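Local coordinates for DNA polymerase (Bacillus phage phi29, PDB 2PY5), which replicates the viral DNA from a protein primer by strand displacement, with high processivity and fidelity, and carries a 3'-5' exonuclease activity, at a contact of chain A with DNA. Numbering follows the deposited sequence.

A contact of chain A with DNA. Residues 61-62, 123, 129-130. With nucleotides of chain B.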
ATOM      1  N   HIS A  61       8.894 -13.475   3.315  1.00 29.03           N
ATOM      2  CA  HIS A  61       8.370 -12.125   3.577  1.00 29.46           C
ATOM      3  C   HIS A  61       9.234 -11.094   2.860  1.00 30.86           C
ATOM      4  O   HIS A  61      10.420 -10.930   3.164  1.00 32.36           O
ATOM      5  CB  HIS A  61       8.287 -11.815   5.062  1.00 30.05           C
ATOM      6  CG  HIS A  61       7.176 -10.873   5.400  1.00 30.40           C
ATOM      7  ND1 HIS A  61       5.859 -11.170   5.152  1.00 31.01           N
ATOM      8  CD2 HIS A  61       7.190  -9.621   5.920  1.00 32.06           C
ATOM      9  CE1 HIS A  61       5.101 -10.159   5.536  1.00 30.52           C
ATOM     10  NE2 HIS A  61       5.885  -9.201   5.997  1.00 31.27           N
ATOM     11  N   ASN A  62       8.607 -10.367   1.937  1.00 30.45           N
ATOM     12  CA  ASN A  62       9.293  -9.470   1.016  1.00 31.16           C
ATOM     13  C   ASN A  62      10.210 -10.239   0.053  1.00 32.16           C
ATOM     14  O   ASN A  62      11.430 -10.107   0.042  1.00 33.21           O
ATOM     15  CB  ASN A  62      10.028  -8.350   1.746  1.00 31.87           C
ATOM     16  CG  ASN A  62      10.480  -7.247   0.817  1.00 34.12           C
ATOM     17  OD1 ASN A  62       9.788  -6.898  -0.143  1.00 32.51           O
ATOM     18  ND2 ASN A  62      11.645  -6.652   1.119  1.00 32.46           N
ATOM     19  N   LEU A 123       4.406 -10.940   1.989  1.00 28.64           N
ATOM     20  CA  LEU A 123       4.097  -9.496   2.102  1.00 29.49           C
ATOM     21  C   LEU A 123       2.856  -9.108   1.292  1.00 28.54           C
ATOM     22  O   LEU A 123       2.146  -8.124   1.620  1.00 30.13           O
ATOM     23  CB  LEU A 123       5.293  -8.634   1.686  1.00 30.08           C
ATOM     24  CG  LEU A 123       5.193  -7.136   1.958  1.00 29.78           C
ATOM     25  CD1 LEU A 123       5.045  -6.798   3.421  1.00 29.82           C
ATOM     26  CD2 LEU A 123       6.427  -6.433   1.375  1.00 30.04           C
ATOM     27  N   PRO A 129       5.368  -5.118   8.081  1.00 29.60           N
ATOM     28  CA  PRO A 129       6.589  -5.810   8.514  1.00 29.85           C
ATOM     29  C   PRO A 129       6.274  -6.970   9.469  1.00 30.75           C
ATOM     30  O   PRO A 129       5.248  -6.949  10.150  1.00 30.62           O
ATOM     31  CB  PRO A 129       7.372  -4.732   9.254  1.00 31.86           C
ATOM     32  CG  PRO A 129       6.778  -3.439   8.859  1.00 32.99           C
ATOM     33  CD  PRO A 129       5.348  -3.708   8.484  1.00 30.85           C
ATOM     34  N   VAL A 130       7.174  -7.949   9.530  1.00 32.78           N
ATOM     35  CA  VAL A 130       7.016  -9.105  10.427  1.00 33.27           C
ATOM     36  C   VAL A 130       6.755  -8.699  11.887  1.00 32.94           C
ATOM     37  O   VAL A 130       5.863  -9.227  12.548  1.00 30.98           O
ATOM     38  CB  VAL A 130       8.246 -10.034  10.352  1.00 32.26           C
ATOM     39  CG1 VAL A 130       8.105 -11.187  11.356  1.00 36.14           C
ATOM     40  CG2 VAL A 130       8.400 -10.570   8.951  1.00 33.89           C
TER
ATOM     41  P    DC B   4       5.256  -2.380  -1.073  1.00 38.24           P
ATOM     42  OP1  DC B   4       5.912  -3.711  -1.224  1.00 37.48           O
ATOM     43  OP2  DC B   4       3.776  -2.258  -0.948  1.00 38.33           O
ATOM     44  O5'  DC B   4       5.906  -1.636   0.171  1.00 37.00           O
ATOM     45  C5'  DC B   4       7.290  -1.763   0.455  1.00 40.41           C
ATOM     46  C4'  DC B   4       7.602  -0.804   1.573  1.00 41.30           C
ATOM     47  O4'  DC B   4       7.523   0.540   1.046  1.00 45.15           O
ATOM     48  C3'  DC B   4       6.606  -0.879   2.730  1.00 42.52           C
ATOM     49  O3'  DC B   4       7.300  -0.924   3.931  1.00 38.69           O
ATOM     50  C2'  DC B   4       5.795   0.403   2.621  1.00 43.73           C
ATOM     51  C1'  DC B   4       6.787   1.344   1.945  1.00 45.65           C
ATOM     52  N1   DC B   4       6.181   2.498   1.179  1.00 46.93           N
ATOM     53  C2   DC B   4       6.891   3.709   1.025  1.00 47.03           C
ATOM     54  O2   DC B   4       8.017   3.849   1.517  1.00 48.19           O
ATOM     55  N3   DC B   4       6.316   4.719   0.325  1.00 45.95           N
ATOM     56  C4   DC B   4       5.101   4.573  -0.202  1.00 46.39           C
ATOM     57  N4   DC B   4       4.576   5.596  -0.875  1.00 46.03           N
ATOM     58  C5   DC B   4       4.366   3.364  -0.062  1.00 47.23           C
ATOM     59  C6   DC B   4       4.934   2.372   0.626  1.00 47.94           C
ATOM     60  P    DT B   5       6.631  -1.355   5.285  1.00 33.85           P
ATOM     61  OP1  DT B   5       5.187  -1.667   5.165  1.00 36.84           O
ATOM     62  OP2  DT B   5       7.107  -0.393   6.295  1.00 35.57           O
ATOM     63  O5'  DT B   5       7.415  -2.747   5.507  1.00 28.86           O
ATOM     64  C5'  DT B   5       7.013  -3.909   4.834  1.00 28.12           C
ATOM     65  C4'  DT B   5       8.219  -4.622   4.295  1.00 27.19           C
ATOM     66  O4'  DT B   5       8.760  -3.824   3.237  1.00 30.93           O
ATOM     67  C3'  DT B   5       9.368  -4.801   5.269  1.00 25.16           C
ATOM     68  O3'  DT B   5       9.201  -6.028   5.923  1.00 23.90           O
ATOM     69  C2'  DT B   5      10.603  -4.802   4.384  1.00 28.38           C
ATOM     70  C1'  DT B   5      10.147  -4.045   3.152  1.00 31.60           C
ATOM     71  N1   DT B   5      10.723  -2.707   3.001  1.00 32.67           N
ATOM     72  C2   DT B   5      11.376  -2.436   1.834  1.00 31.74           C
ATOM     73  O2   DT B   5      11.532  -3.265   0.941  1.00 34.54           O
ATOM     74  N3   DT B   5      11.878  -1.172   1.773  1.00 36.53           N
ATOM     75  C4   DT B   5      11.757  -0.175   2.727  1.00 35.09           C
ATOM     76  O4   DT B   5      12.257   0.929   2.552  1.00 39.17           O
ATOM     77  C5   DT B   5      11.044  -0.522   3.924  1.00 36.87           C
ATOM     78  C7   DT B   5      10.864   0.475   5.024  1.00 35.83           C
ATOM     79  C6   DT B   5      10.558  -1.768   4.012  1.00 34.81           C
ATOM     80  P    DT B   6      10.194  -6.545   7.065  1.00 23.67           P
ATOM     81  OP1  DT B   6       9.571  -7.712   7.678  1.00 23.00           O
ATOM     82  OP2  DT B   6      10.698  -5.434   7.879  1.00 24.62           O
ATOM     83  O5'  DT B   6      11.496  -7.022   6.249  1.00 22.86           O
ATOM     84  C5'  DT B   6      11.495  -8.255   5.549  1.00 22.53           C
ATOM     85  C4'  DT B   6      12.786  -8.328   4.768  1.00 20.85           C
ATOM     86  O4'  DT B   6      12.857  -7.271   3.797  1.00 21.97           O
ATOM     87  C3'  DT B   6      14.024  -8.139   5.637  1.00 22.76           C
ATOM     88  O3'  DT B   6      14.400  -9.356   6.279  1.00 24.27           O
ATOM     89  C2'  DT B   6      15.046  -7.638   4.626  1.00 23.07           C
ATOM     90  C1'  DT B   6      14.211  -6.926   3.568  1.00 24.15           C
ATOM     91  N1   DT B   6      14.288  -5.437   3.621  1.00 22.32           N
ATOM     92  C2   DT B   6      14.448  -4.756   2.441  1.00 22.89           C
ATOM     93  O2   DT B   6      14.531  -5.296   1.355  1.00 25.49           O
ATOM     94  N3   DT B   6      14.514  -3.392   2.586  1.00 24.56           N
ATOM     95  C4   DT B   6      14.419  -2.668   3.763  1.00 24.66           C
ATOM     96  O4   DT B   6      14.481  -1.442   3.769  1.00 27.77           O
ATOM     97  C5   DT B   6      14.220  -3.448   4.959  1.00 25.44           C
ATOM     98  C7   DT B   6      14.102  -2.780   6.287  1.00 27.29           C
ATOM     99  C6   DT B   6      14.166  -4.788   4.835  1.00 23.78           C
TER
HETATM  100  O   HOH W   1       9.093  -4.367  -0.927  1.00 37.53           O
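This is part of the single-stranded DNA-binding site of the 3'-5' exonuclease region, where the unpaired 3' end of chain B, DT5 and DT6, is held. Asn62 stabilises the frayed primer terminus in proofreading, and Leu123 binds single-stranded DNA and is essential for exonucleolysis. Two hydrogen bonds grip the backbone of DT6. The main-chain N of Val130 donates to the phosphate oxygen OP1 of DT6 at 3.0 Å, almost straight at 176°. Val130 N belongs to the first residue of helix 130-136, so the helix dipole may add to the pull on the phosphate. The amide ND2 of Asn62 donates to the deoxyribose ring oxygen O4' of DT6 at 3.0 Å. O4' lies 10° out of the amide plane. CG of Asn62 is anti to the backbone N (chi1 -167°), which carries the amide in alongside the two sugars. ND2 also makes a weak bond to the base oxygen O2 of DT5.

Water 1 extends the grip. Water 1 lies 2.7 Å from the amide oxygen OD1 of Asn62, and it links this atom by longer contacts to O2 of DT5 and to OP1 of DC4. Both ends of the amide are thus engaged, which should fix its flip.

The remaining contacts are van der Waals, several of them carbon against backbone oxygens. Leu123 has CG anti to its backbone N and points its two methyls at the strand. CD1 of Leu123 meets C5' of DT5 at 3.8 Å, and CD2 lies near C4' of the same sugar. Pro129 lies along the strand, with CG 3.5 Å from O5' of DT5, CD also by O5', and CB by the DT6 phosphate. His61 turns its ring edge to the DT6 phosphate, CD2 lying in plane 3.5 Å from OP1, while CB of Leu123 covers one face near the rim. The grip falls mainly on sugars and phosphates, which would suit a proofreading site that handles varied sequences, although O2 of DT5 is also touched.

His61 and Asn62 lie in the loop between strand 57-60 and helix 63-76. Leu123 is in the short helix 122-125, and Pro129 immediately precedes helix 130-136.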